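Local coordinates for protein lactate racemase (Thermoanaerobacterium thermosaccharolyticum, PDB 2YJG) that interconverts the D- and L-isomers of lactate with the help of a nickel-pincer nucleotide cofactor, and forms a homodimer, at residues A[37-42]-A[79-84]; A[330-335]-A[339-344]; A[346-349]-A[353-356]. All blocks are in the same frame, centred on the assembly; numbering follows the deposited sequence.

Overall arrangement
Contact 1 lies on the surface of the N-terminal domain, whereas contacts 2 and 3 are partly buried neighbours in the C-terminal domain, on the opposite side of the chain's centre; contact 1 is about 46 and about 40 Å from them, centre to centre. Contact 2 packs helix 338-346 on helix 326-333 through a buried valine, and a lysine-serine bond ties it to the chain just past that helix. Contact 3 closes the loop between helices 338-346 and 357-369 with a water and a leucine methyl over the face of an arginine guanidinium. The two meet where Trp331 packs on Arg348. Contact 1, between helices 39-48 and 79-91, has no direct hydrogen bond and rests on the two methyl ends of one isoleucine, set against two glutamates.

Contact 1: A[37-42]-A[79-84]; sequences MSEEDI and SRITLP. With SO4 (sulfate ion), chain D.
Ile81 carries CG1 anti to its carbonyl carbon (chi1 -68°) and continues outstretched, which sends CD1 to Glu39; the glutamate, extended beyond CG, brings its carboxylate across that methyl, the two side chains meeting at about a right angle. CD1 lies 3.5 Å from Glu39 OE1, a methyl-to-carboxylate contact without a hydrogen bond, and makes an aliphatic contact with Glu39 CB at 4.0 Å. The same OE1 accepts from Ile247 N of strand 247-253, on which Ile81 also packs, which probably helps to hold the carboxylate beside the methyl. Alongside, Ile81 CG2 comes to 4.4 Å from Glu40 CA, where the backbones are nearest. The first turn of helix 39-48 is N-capped by Ser38, whose OG accepts from Asp41 N at 3.0 Å. On helix 79-91, Arg80 takes a different course: NH2, also bonded to Ala118 O, reaches sulfate O4 at 2.8 Å, the sulfur lying in the guanidinium plane at its edge, while the two bonds from NH1, to O1 and O4, are weak. Lys117 and the backbone N of Glu122 also hold this ion, probably from the crystallisation liquor. The contact is a small surface meeting of two helix beginnings beside edge strand 247-253 of the mixed sheet in the N-terminal domain.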
# COMPACT_ATOMS: atom_id res chain seq x y z
N MET A 37 7.59 8.20 -30.13
CA MET A 37 6.93 8.83 -28.97
C MET A 37 7.05 7.98 -27.72
O MET A 37 6.94 6.76 -27.77
CB MET A 37 5.44 9.07 -29.26
CG MET A 37 5.09 10.46 -29.73
SD MET A 37 3.30 10.80 -29.59
CE MET A 37 3.33 12.60 -29.61
N SER A 38 7.28 8.64 -26.58
CA SER A 38 7.26 7.94 -25.32
C SER A 38 5.83 7.47 -25.05
O SER A 38 4.86 8.03 -25.60
CB SER A 38 7.72 8.85 -24.18
OG SER A 38 6.85 9.95 -24.08
N GLU A 39 5.71 6.50 -24.15
CA GLU A 39 4.39 6.06 -23.67
C GLU A 39 3.62 7.23 -23.09
O GLU A 39 2.43 7.42 -23.31
CB GLU A 39 4.54 4.95 -22.63
CG GLU A 39 5.23 3.67 -23.16
CD GLU A 39 5.30 2.55 -22.13
OE1 GLU A 39 4.28 1.89 -21.89
OE2 GLU A 39 6.35 2.34 -21.50
N GLU A 40 4.34 8.08 -22.35
CA GLU A 40 3.69 9.17 -21.66
C GLU A 40 3.11 10.16 -22.68
O GLU A 40 2.01 10.63 -22.53
CB GLU A 40 4.70 9.79 -20.65
CG GLU A 40 4.56 11.25 -20.31
CD GLU A 40 5.80 11.78 -19.59
OE1 GLU A 40 6.24 11.14 -18.60
OE2 GLU A 40 6.33 12.83 -20.04
N ASP A 41 3.89 10.49 -23.73
CA ASP A 41 3.45 11.37 -24.76
C ASP A 41 2.30 10.81 -25.56
O ASP A 41 1.48 11.55 -26.07
CB ASP A 41 4.62 11.77 -25.70
CG ASP A 41 5.54 12.82 -25.05
OD1 ASP A 41 5.13 13.44 -24.08
OD2 ASP A 41 6.69 12.97 -25.46
N ILE A 42 2.22 9.50 -25.71
CA ILE A 42 1.07 8.93 -26.45
C ILE A 42 -0.18 9.19 -25.64
O ILE A 42 -1.20 9.60 -26.18
CB ILE A 42 1.27 7.43 -26.69
CG1 ILE A 42 2.34 7.21 -27.74
CG2 ILE A 42 -0.01 6.80 -27.10
CD1 ILE A 42 2.68 5.81 -27.92
N SER A 79 -0.98 1.20 -15.31
CA SER A 79 -1.50 2.33 -14.56
C SER A 79 -0.47 3.23 -13.89
O SER A 79 -0.79 4.36 -13.53
CB SER A 79 -2.54 1.85 -13.54
OG SER A 79 -3.60 1.16 -14.17
N ARG A 80 0.76 2.74 -13.67
CA ARG A 80 1.82 3.62 -13.18
C ARG A 80 2.04 4.79 -14.14
O ARG A 80 2.51 5.83 -13.76
CB ARG A 80 3.14 2.84 -12.98
CG ARG A 80 3.14 1.84 -11.87
CD ARG A 80 4.25 0.75 -12.10
NE ARG A 80 4.35 -0.23 -11.00
CZ ARG A 80 4.98 -0.04 -9.83
NH1 ARG A 80 5.57 1.11 -9.55
NH2 ARG A 80 5.01 -1.01 -8.91
N ILE A 81 1.73 4.60 -15.42
CA ILE A 81 1.91 5.64 -16.40
C ILE A 81 0.62 6.45 -16.53
O ILE A 81 0.63 7.69 -16.48
CB ILE A 81 2.31 5.07 -17.74
CG1 ILE A 81 3.74 4.46 -17.67
CG2 ILE A 81 2.20 6.20 -18.77
CD1 ILE A 81 4.11 3.56 -18.86
N THR A 82 -0.49 5.75 -16.65
CA THR A 82 -1.75 6.39 -17.03
C THR A 82 -2.43 7.14 -15.89
O THR A 82 -2.91 8.25 -16.10
CB THR A 82 -2.74 5.36 -17.59
OG1 THR A 82 -2.90 4.31 -16.65
CG2 THR A 82 -2.26 4.81 -18.95
N LEU A 83 -2.45 6.58 -14.68
CA LEU A 83 -3.12 7.25 -13.56
C LEU A 83 -2.55 8.64 -13.19
O LEU A 83 -3.35 9.56 -13.01
CB LEU A 83 -3.20 6.34 -12.36
CG LEU A 83 -4.28 5.26 -12.51
CD1 LEU A 83 -4.20 4.27 -11.33
CD2 LEU A 83 -5.75 5.92 -12.65
N PRO A 84 -1.20 8.79 -13.10
CA PRO A 84 -0.72 10.14 -12.80
C PRO A 84 -1.11 11.17 -13.85
O PRO A 84 -1.29 12.37 -13.54
CB PRO A 84 0.79 9.98 -12.79
CG PRO A 84 1.03 8.63 -12.31
CD PRO A 84 -0.09 7.81 -12.97
S SO4 D . 7.29 0.67 -6.07
O1 SO4 D . 7.25 1.90 -6.82
O2 SO4 D . 8.59 0.31 -5.56
O3 SO4 D . 6.37 0.68 -4.95
O4 SO4 D . 6.81 -0.42 -6.89

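Contact 2: A[330-335]-A[339-344]; sequences RWFKES and QDVMNK
Ser335 and Asp340 bring the backbones closest, their CA atoms 5.9 Å apart, where the chain leaves helix 326-333 at Glu334 and re-enters a helix at 338. Val341 is the apolar centre. Both its methyls meet the Phe332 ring, the two side chains crossing at about a right angle: CG1 sits 4.1 Å above the ring plane, offset toward the rim, and CG2 lies over the face, 3.9 Å from CD2. CG2 is wedged between that ring, the carbonyl oxygen of Trp331 and Ser335 CB, the last a tight 3.5 Å away. Ala360 and Leu363 of helix 357-369 add to the packing round Phe332. The indole of Trp331 meets Lys344 at the base of its chain: CZ3 is 3.8 Å from CB, and the side chains run past each other in opposite directions. Beyond CG the lysine is fully extended, chi2 to chi4 all near 180°, which carries NZ back to the end of the first helix. There NZ donates to Ser335 OG at 2.7 Å. With OG anti to its carbonyl carbon (chi1 -60°), the serine hydroxyl in turn donates to Trp331 O, also 2.7 Å away, almost in line with the carbonyl bond (172°). Asp340 OD2 forms a long salt bridge to the same NZ and accepts from Lys336 N. With an alanine here instead of Ser335, the ammonium of Lys344 and the carbonyl of Trp331 would probably lose the hydroxyl that links them. The bonds run from ammonium to hydroxyl to carbonyl; the lysine charge would probably polarise the hydroxyl as donor, and is itself likely to be stabilised by the carboxylate and by the carbonyl end of that helix.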
# COMPACT_ATOMS: atom_id res chain seq x y z
N ARG A 330 -16.06 -30.04 -14.96
CA ARG A 330 -17.17 -30.93 -14.54
C ARG A 330 -18.31 -30.95 -15.56
O ARG A 330 -18.92 -31.95 -15.74
CB ARG A 330 -17.67 -30.44 -13.17
CG ARG A 330 -18.66 -31.30 -12.34
CD ARG A 330 -19.01 -30.60 -10.92
NE ARG A 330 -19.10 -29.11 -10.95
CZ ARG A 330 -19.06 -28.29 -9.88
NH1 ARG A 330 -18.94 -28.77 -8.63
NH2 ARG A 330 -19.12 -26.95 -10.06
N TRP A 331 -18.54 -29.88 -16.28
CA TRP A 331 -19.52 -29.90 -17.35
C TRP A 331 -19.23 -31.03 -18.31
O TRP A 331 -20.13 -31.73 -18.64
CB TRP A 331 -19.59 -28.57 -18.12
CG TRP A 331 -20.39 -27.52 -17.44
CD1 TRP A 331 -19.94 -26.32 -16.99
CD2 TRP A 331 -21.81 -27.51 -17.24
NE1 TRP A 331 -20.99 -25.61 -16.46
CE2 TRP A 331 -22.15 -26.30 -16.66
CE3 TRP A 331 -22.83 -28.44 -17.52
CZ2 TRP A 331 -23.47 -26.02 -16.23
CZ3 TRP A 331 -24.15 -28.14 -17.12
CH2 TRP A 331 -24.45 -26.94 -16.57
N PHE A 332 -17.95 -31.23 -18.67
CA PHE A 332 -17.54 -32.25 -19.61
C PHE A 332 -17.40 -33.60 -18.91
O PHE A 332 -17.85 -34.64 -19.42
CB PHE A 332 -16.24 -31.86 -20.26
CG PHE A 332 -16.40 -30.64 -21.12
CD1 PHE A 332 -16.32 -29.37 -20.55
CD2 PHE A 332 -16.76 -30.76 -22.41
CE1 PHE A 332 -16.52 -28.25 -21.28
CE2 PHE A 332 -16.99 -29.60 -23.19
CZ PHE A 332 -16.89 -28.38 -22.63
N LYS A 333 -16.84 -33.56 -17.72
CA LYS A 333 -16.55 -34.82 -17.00
C LYS A 333 -17.85 -35.56 -16.72
O LYS A 333 -17.87 -36.81 -16.82
CB LYS A 333 -15.82 -34.52 -15.71
CG LYS A 333 -15.56 -35.76 -14.88
CD LYS A 333 -14.22 -36.36 -15.10
CE LYS A 333 -13.95 -37.39 -13.94
NZ LYS A 333 -12.53 -37.79 -13.88
N GLU A 334 -18.90 -34.80 -16.43
CA GLU A 334 -20.25 -35.32 -16.10
C GLU A 334 -21.24 -35.49 -17.30
O GLU A 334 -22.40 -35.83 -17.09
CB GLU A 334 -20.90 -34.38 -15.09
CG GLU A 334 -20.09 -34.14 -13.78
CD GLU A 334 -20.12 -35.33 -12.86
OE1 GLU A 334 -21.21 -35.96 -12.77
OE2 GLU A 334 -19.09 -35.66 -12.22
N SER A 335 -20.80 -35.30 -18.54
CA SER A 335 -21.73 -35.37 -19.67
C SER A 335 -21.30 -36.43 -20.67
O SER A 335 -20.18 -36.94 -20.62
CB SER A 335 -21.88 -33.99 -20.38
OG SER A 335 -22.37 -33.02 -19.47
N GLN A 339 -22.37 -32.28 -27.38
CA GLN A 339 -23.74 -31.88 -27.64
C GLN A 339 -24.54 -31.96 -26.32
O GLN A 339 -25.38 -31.10 -26.08
CB GLN A 339 -24.44 -32.78 -28.65
CG GLN A 339 -25.83 -32.34 -28.95
CD GLN A 339 -25.87 -30.98 -29.60
OE1 GLN A 339 -26.55 -30.03 -29.12
NE2 GLN A 339 -25.17 -30.85 -30.71
N ASP A 340 -24.21 -32.93 -25.47
CA ASP A 340 -24.89 -33.08 -24.15
C ASP A 340 -24.58 -31.81 -23.29
O ASP A 340 -25.46 -31.21 -22.72
CB ASP A 340 -24.41 -34.36 -23.48
CG ASP A 340 -25.30 -34.82 -22.35
OD1 ASP A 340 -26.50 -34.52 -22.35
OD2 ASP A 340 -24.76 -35.49 -21.45
N VAL A 341 -23.31 -31.40 -23.27
CA VAL A 341 -22.89 -30.23 -22.55
C VAL A 341 -23.65 -29.02 -23.01
O VAL A 341 -24.22 -28.30 -22.16
CB VAL A 341 -21.37 -29.99 -22.64
CG1 VAL A 341 -21.01 -28.58 -22.05
CG2 VAL A 341 -20.60 -31.23 -22.03
N MET A 342 -23.73 -28.81 -24.33
CA MET A 342 -24.43 -27.71 -24.89
C MET A 342 -25.91 -27.73 -24.49
O MET A 342 -26.47 -26.73 -24.06
CB MET A 342 -24.29 -27.74 -26.38
CG MET A 342 -24.93 -26.64 -27.15
SD MET A 342 -24.41 -24.98 -26.73
CE MET A 342 -22.80 -24.96 -27.68
N ASN A 343 -26.54 -28.89 -24.59
CA ASN A 343 -27.96 -28.98 -24.33
C ASN A 343 -28.28 -28.61 -22.86
O ASN A 343 -29.24 -27.87 -22.61
CB ASN A 343 -28.45 -30.39 -24.57
CG ASN A 343 -28.44 -30.76 -26.03
OD1 ASN A 343 -28.46 -29.89 -26.92
ND2 ASN A 343 -28.47 -32.06 -26.30
N LYS A 344 -27.47 -29.09 -21.97
CA LYS A 344 -27.55 -28.73 -20.55
C LYS A 344 -27.39 -27.27 -20.34
O LYS A 344 -28.18 -26.67 -19.61
CB LYS A 344 -26.53 -29.50 -19.72
CG LYS A 344 -26.71 -31.03 -19.70
CD LYS A 344 -25.59 -31.70 -18.95
CE LYS A 344 -25.79 -33.21 -18.83
NZ LYS A 344 -24.61 -33.78 -18.11

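Contact 3: A[346-349]-A[353-356]; sequences LSRG and TLPD
Van der Waals contact of a methyl with a guanidinium face joins Leu354 to Arg348: CD1 of the leucine lies over one face of the group, 3.2 Å from NH2 and 3.7 Å from CZ. The side chains cross at about a right angle. The arginine gets there by a bend at chi3 (69°), which folds the guanidinium toward Leu354. Leu354 CG joins the contact at 3.6 Å from NH2, so two leucine carbons lie against that nitrogen. Hydrogen bonding holds the group in this pose, since NH2 donates to Glu352 O within the intervening turn. Trp331 of helix 326-333 packs with its CH2 on Arg348 CD.

Water forms the polar link between the segments. Gly349 O and Thr353 OG1, 3.8 Å apart, are joined through one water molecule, which donates to the glycine carbonyl at 2.8 Å and lies 2.7 Å from the threonine hydroxyl. Further bonds fix the loop: Gly349 N donates to the side chain of Glu352, and Arg348 O is hydrogen-bonded to Ser202 OG.

The whole is a water-bridged loop between helices 338-346 and 357-369 of the C-terminal domain. It lies against the N-terminal domain near the cofactor site: the Thr353 side chain is about 4 Å from that of His200, which by similarity binds the nickel of the cofactor.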
# COMPACT_ATOMS: atom_id res chain seq x y z
N LEU A 346 -27.68 -24.66 -22.48
CA LEU A 346 -28.73 -23.91 -23.11
C LEU A 346 -30.05 -24.02 -22.35
O LEU A 346 -30.90 -23.16 -22.53
CB LEU A 346 -28.99 -24.41 -24.54
CG LEU A 346 -27.92 -24.04 -25.57
CD1 LEU A 346 -28.26 -24.59 -26.95
CD2 LEU A 346 -27.76 -22.56 -25.58
N SER A 347 -30.22 -25.06 -21.53
CA SER A 347 -31.43 -25.18 -20.69
C SER A 347 -31.43 -24.16 -19.53
O SER A 347 -32.42 -24.04 -18.83
CB SER A 347 -31.59 -26.60 -20.14
OG SER A 347 -30.78 -26.82 -19.01
N ARG A 348 -30.35 -23.39 -19.37
CA ARG A 348 -30.21 -22.48 -18.25
C ARG A 348 -30.68 -21.09 -18.61
O ARG A 348 -30.22 -20.50 -19.59
CB ARG A 348 -28.74 -22.50 -17.71
CG ARG A 348 -28.24 -23.89 -17.33
CD ARG A 348 -26.95 -23.90 -16.62
NE ARG A 348 -27.12 -23.33 -15.27
CZ ARG A 348 -27.65 -23.97 -14.25
NH1 ARG A 348 -27.98 -25.23 -14.38
NH2 ARG A 348 -27.85 -23.34 -13.08
N GLY A 349 -31.64 -20.55 -17.84
CA GLY A 349 -32.16 -19.23 -18.08
C GLY A 349 -31.22 -18.08 -17.72
O GLY A 349 -30.09 -18.30 -17.17
N THR A 353 -27.33 -18.47 -14.51
CA THR A 353 -25.95 -18.62 -15.02
C THR A 353 -24.99 -18.87 -13.86
O THR A 353 -24.93 -18.14 -12.91
CB THR A 353 -25.53 -17.35 -15.77
OG1 THR A 353 -26.54 -16.97 -16.73
CG2 THR A 353 -24.18 -17.62 -16.44
N LEU A 354 -24.22 -19.93 -13.94
CA LEU A 354 -23.22 -20.27 -12.93
C LEU A 354 -21.80 -19.99 -13.38
O LEU A 354 -21.44 -20.05 -14.60
CB LEU A 354 -23.36 -21.73 -12.57
CG LEU A 354 -24.70 -22.06 -11.88
CD1 LEU A 354 -24.92 -23.51 -11.83
CD2 LEU A 354 -24.68 -21.41 -10.47
N PRO A 355 -20.93 -19.72 -12.41
CA PRO A 355 -19.52 -19.46 -12.79
C PRO A 355 -18.95 -20.59 -13.67
O PRO A 355 -19.25 -21.76 -13.49
CB PRO A 355 -18.80 -19.38 -11.41
CG PRO A 355 -19.95 -18.81 -10.49
CD PRO A 355 -21.09 -19.68 -10.93
N ASP A 356 -18.19 -20.18 -14.68
CA ASP A 356 -17.52 -21.03 -15.66
C ASP A 356 -18.43 -21.51 -16.83
O ASP A 356 -17.90 -22.02 -17.83
CB ASP A 356 -16.89 -22.29 -15.03
CG ASP A 356 -15.70 -22.04 -14.11
OD1 ASP A 356 -15.29 -20.85 -13.83
OD2 ASP A 356 -15.14 -23.10 -13.65
O HOH W 1 -27.56 -18.84 -18.36